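Long-range contact in cobalt-precorrin-5B C(1)-methyltransferase (PDB 1SR8), which probably methylates C-1 of cobalt-precorrin-5B, using S-adenosyl-L-methionine, to give cobalt-precorrin-6A in the anaerobic route to adenosylcobalamin: residues T214-A223 and I251-K259. Sequence-based numbering, arbitrary orientation.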
loop_
_atom_site.group_PDB
_atom_site.type_symbol
_atom_site.label_atom_id
_atom_site.label_comp_id
_atom_site.label_asym_id
_atom_site.label_seq_id
_atom_site.Cartn_x
_atom_site.Cartn_y
_atom_site.Cartn_z
ATOM N N THR A 214 -6.292 3.939 13.843
ATOM C CA THR A 214 -6.485 2.617 13.258
ATOM C C THR A 214 -5.188 1.891 12.904
ATOM O O THR A 214 -4.147 2.518 12.728
ATOM C CB THR A 214 -7.397 2.710 12.017
ATOM O OG1 THR A 214 -6.685 3.288 10.912
ATOM C CG2 THR A 214 -8.599 3.585 12.344
ATOM N N THR A 215 -5.266 0.562 12.814
ATOM C CA THR A 215 -4.106 -0.282 12.512
ATOM C C THR A 215 -3.773 -0.452 11.025
ATOM O O THR A 215 -2.625 -0.729 10.667
ATOM C CB THR A 215 -4.269 -1.694 13.131
ATOM O OG1 THR A 215 -5.522 -2.254 12.726
ATOM C CG2 THR A 215 -4.218 -1.622 14.636
ATOM N N GLY A 216 -4.766 -0.290 10.163
ATOM C CA GLY A 216 -4.520 -0.440 8.746
ATOM C C GLY A 216 -5.663 0.123 7.937
ATOM O O GLY A 216 -6.590 0.715 8.494
ATOM N N ARG A 217 -5.612 -0.066 6.623
ATOM C CA ARG A 217 -6.649 0.448 5.745
ATOM C C ARG A 217 -8.042 -0.112 6.036
ATOM O O ARG A 217 -9.017 0.623 5.988
ATOM C CB ARG A 217 -6.276 0.181 4.283
ATOM C CG ARG A 217 -7.258 0.745 3.248
ATOM C CD ARG A 217 -7.350 2.269 3.318
ATOM N NE ARG A 217 -8.091 2.800 2.179
ATOM C CZ ARG A 217 -8.045 4.069 1.784
ATOM N NH1 ARG A 217 -7.298 4.941 2.446
ATOM N NH2 ARG A 217 -8.711 4.456 0.706
ATOM N N LYS A 218 -8.150 -1.403 6.330
ATOM C CA LYS A 218 -9.466 -1.975 6.604
ATOM C C LYS A 218 -10.060 -1.348 7.851
ATOM O O LYS A 218 -11.251 -1.037 7.881
ATOM C CB LYS A 218 -9.378 -3.497 6.761
ATOM C CG LYS A 218 -8.751 -4.179 5.539
ATOM C CD LYS A 218 -8.805 -5.711 5.599
ATOM C CE LYS A 218 -7.607 -6.341 4.871
ATOM N NZ LYS A 218 -7.496 -5.950 3.429
ATOM N N ALA A 219 -9.219 -1.155 8.867
ATOM C CA ALA A 219 -9.628 -0.542 10.131
ATOM C C ALA A 219 -10.080 0.891 9.885
ATOM O O ALA A 219 -11.080 1.357 10.441
ATOM C CB ALA A 219 -8.471 -0.546 11.111
ATOM N N TRP A 220 -9.319 1.580 9.045
ATOM C CA TRP A 220 -9.581 2.964 8.675
ATOM C C TRP A 220 -10.952 3.071 8.018
ATOM O O TRP A 220 -11.710 3.994 8.299
ATOM C CB TRP A 220 -8.490 3.428 7.706
ATOM C CG TRP A 220 -8.566 4.866 7.274
ATOM C CD1 TRP A 220 -8.009 5.946 7.903
ATOM C CD2 TRP A 220 -9.172 5.367 6.076
ATOM N NE1 TRP A 220 -8.224 7.083 7.166
ATOM C CE2 TRP A 220 -8.937 6.760 6.042
ATOM C CE3 TRP A 220 -9.889 4.774 5.030
ATOM C CZ2 TRP A 220 -9.391 7.572 4.996
ATOM C CZ3 TRP A 220 -10.340 5.580 3.990
ATOM C CH2 TRP A 220 -10.089 6.968 3.981
ATOM N N LEU A 221 -11.261 2.123 7.137
ATOM C CA LEU A 221 -12.540 2.096 6.438
ATOM C C LEU A 221 -13.649 1.847 7.442
ATOM O O LEU A 221 -14.734 2.416 7.342
ATOM C CB LEU A 221 -12.556 0.991 5.377
ATOM C CG LEU A 221 -11.739 1.264 4.110
ATOM C CD1 LEU A 221 -11.659 0.015 3.245
ATOM C CD2 LEU A 221 -12.377 2.395 3.337
ATOM N N TYR A 222 -13.369 0.993 8.417
ATOM C CA TYR A 222 -14.356 0.688 9.435
ATOM C C TYR A 222 -14.680 1.934 10.240
ATOM O O TYR A 222 -15.840 2.248 10.459
ATOM C CB TYR A 222 -13.836 -0.387 10.374
ATOM C CG TYR A 222 -14.877 -0.881 11.345
ATOM C CD1 TYR A 222 -15.850 -1.806 10.947
ATOM C CD2 TYR A 222 -14.886 -0.436 12.669
ATOM C CE1 TYR A 222 -16.802 -2.281 11.850
ATOM C CE2 TYR A 222 -15.831 -0.900 13.579
ATOM C CZ TYR A 222 -16.784 -1.824 13.168
ATOM O OH TYR A 222 -17.697 -2.310 14.082
ATOM N N ALA A 223 -13.646 2.637 10.681
ATOM C CA ALA A 223 -13.828 3.854 11.467
ATOM C C ALA A 223 -14.573 4.928 10.668
ATOM O O ALA A 223 -15.399 5.654 11.218
ATOM C CB ALA A 223 -12.468 4.388 11.930
ATOM N N ILE A 251 -9.551 3.876 19.412
ATOM C CA ILE A 251 -8.659 2.918 18.764
ATOM C C ILE A 251 -9.468 1.849 18.035
ATOM O O ILE A 251 -10.327 1.197 18.627
ATOM C CB ILE A 251 -7.730 2.222 19.788
ATOM C CG1 ILE A 251 -6.851 3.268 20.479
ATOM C CG2 ILE A 251 -6.873 1.176 19.083
ATOM C CD1 ILE A 251 -5.976 2.711 21.570
ATOM N N VAL A 252 -9.198 1.687 16.745
ATOM C CA VAL A 252 -9.883 0.688 15.931
ATOM C C VAL A 252 -8.824 -0.155 15.219
ATOM O O VAL A 252 -7.939 0.384 14.552
ATOM C CB VAL A 252 -10.794 1.351 14.871
ATOM C CG1 VAL A 252 -11.571 0.282 14.108
ATOM C CG2 VAL A 252 -11.733 2.352 15.543
ATOM N N GLY A 253 -8.897 -1.472 15.375
ATOM C CA GLY A 253 -7.922 -2.323 14.724
ATOM C C GLY A 253 -8.244 -3.799 14.813
ATOM O O GLY A 253 -9.167 -4.207 15.517
ATOM N N PHE A 254 -7.479 -4.603 14.085
ATOM C CA PHE A 254 -7.671 -6.042 14.097
ATOM C C PHE A 254 -6.767 -6.669 15.156
ATOM O O PHE A 254 -5.696 -6.144 15.470
ATOM C CB PHE A 254 -7.376 -6.636 12.716
ATOM C CG PHE A 254 -8.364 -6.223 11.654
ATOM C CD1 PHE A 254 -8.308 -4.959 11.079
ATOM C CD2 PHE A 254 -9.358 -7.094 11.236
ATOM C CE1 PHE A 254 -9.231 -4.568 10.097
ATOM C CE2 PHE A 254 -10.284 -6.712 10.258
ATOM C CZ PHE A 254 -10.217 -5.446 9.690
ATOM N N PRO A 255 -7.197 -7.802 15.724
ATOM C CA PRO A 255 -6.492 -8.559 16.760
ATOM C C PRO A 255 -4.979 -8.667 16.576
ATOM O O PRO A 255 -4.207 -8.489 17.526
ATOM C CB PRO A 255 -7.169 -9.918 16.695
ATOM C CG PRO A 255 -8.576 -9.560 16.353
ATOM C CD PRO A 255 -8.390 -8.538 15.268
ATOM N N GLY A 256 -4.568 -8.961 15.346
ATOM C CA GLY A 256 -3.159 -9.122 15.034
ATOM C C GLY A 256 -2.239 -7.995 15.447
ATOM O O GLY A 256 -1.280 -8.218 16.182
ATOM N N LEU A 257 -2.527 -6.787 14.974
ATOM C CA LEU A 257 -1.699 -5.627 15.280
ATOM C C LEU A 257 -1.959 -5.042 16.660
ATOM O O LEU A 257 -1.060 -4.466 17.275
ATOM C CB LEU A 257 -1.894 -4.553 14.207
ATOM C CG LEU A 257 -1.300 -4.898 12.842
ATOM C CD1 LEU A 257 -1.851 -3.986 11.774
ATOM C CD2 LEU A 257 0.201 -4.773 12.922
ATOM N N LEU A 258 -3.185 -5.187 17.150
ATOM C CA LEU A 258 -3.526 -4.671 18.470
ATOM C C LEU A 258 -2.767 -5.396 19.585
ATOM O O LEU A 258 -2.330 -4.772 20.552
ATOM C CB LEU A 258 -5.037 -4.774 18.709
ATOM C CG LEU A 258 -5.909 -3.797 17.921
ATOM C CD1 LEU A 258 -7.374 -4.042 18.238
ATOM C CD2 LEU A 258 -5.516 -2.370 18.275
ATOM N N LYS A 259 -2.607 -6.711 19.459
ATOM C CA LYS A 259 -1.884 -7.454 20.484
ATOM C C LYS A 259 -0.388 -7.168 20.370
ATOM O O LYS A 259 0.346 -7.265 21.354
ATOM C CB LYS A 259 -2.158 -8.960 20.373
ATOM C CG LYS A 259 -1.801 -9.561 19.039
ATOM C CD LYS A 259 -1.942 -11.076 19.062
ATOM C CE LYS A 259 -1.550 -11.668 17.715
ATOM N NZ LYS A 259 -0.211 -11.172 17.273
#
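Thr215 and Gly253 meet at the C-terminal ends of the two central strands, 210-214 and 248-253, of a four-stranded parallel sheet, where both strands stop and their helices set off. Thr214 is paired with Val252, whose carbonyl oxygen serves two donors: Thr215 N gives it a weak, bent bond of 3.2 Å (135° at the hydrogen), and Thr214 CA leans on it through a C-H...O contact. One residue on, Thr215 works with both branches. With chi1 at 53°, its OG1 sits between backbone N and carbonyl carbon and accepts a weak bond from Phe254 N, 3.3 Å long; CG2 is turned to the Leu257 and Leu258 side chains, 3.9 Å from Leu258 CD2. Leu257 runs past it in the opposite direction, its CD1 3.6 Å from Thr215 CB. A CB on Gly253 would run into Thr215 CG2. Were Thr215 an alanine, the Phe254 N-H would probably lose its hydroxyl acceptor, and a gap would likely open beside the two leucines. Helix 217-226 packs on the Val252 side of the sheet: Tyr222 crosses Val252 at about a right angle, Tyr222 CD2 3.7 Å from Val252 CG1, while Ala223 CB approaches Val252 CG2. Phe254 brings its ring to the first turn of that helix, Phe254 CE1 3.5 Å from Lys218 CB, with Ala219 N in the ring plane at its edge. On the far side, Ile251 and Leu258 pack against Ile239. Two adjacent parallel strands whose helices leave to opposite faces make the topological switch point of a Rossmann-like alpha/beta fold.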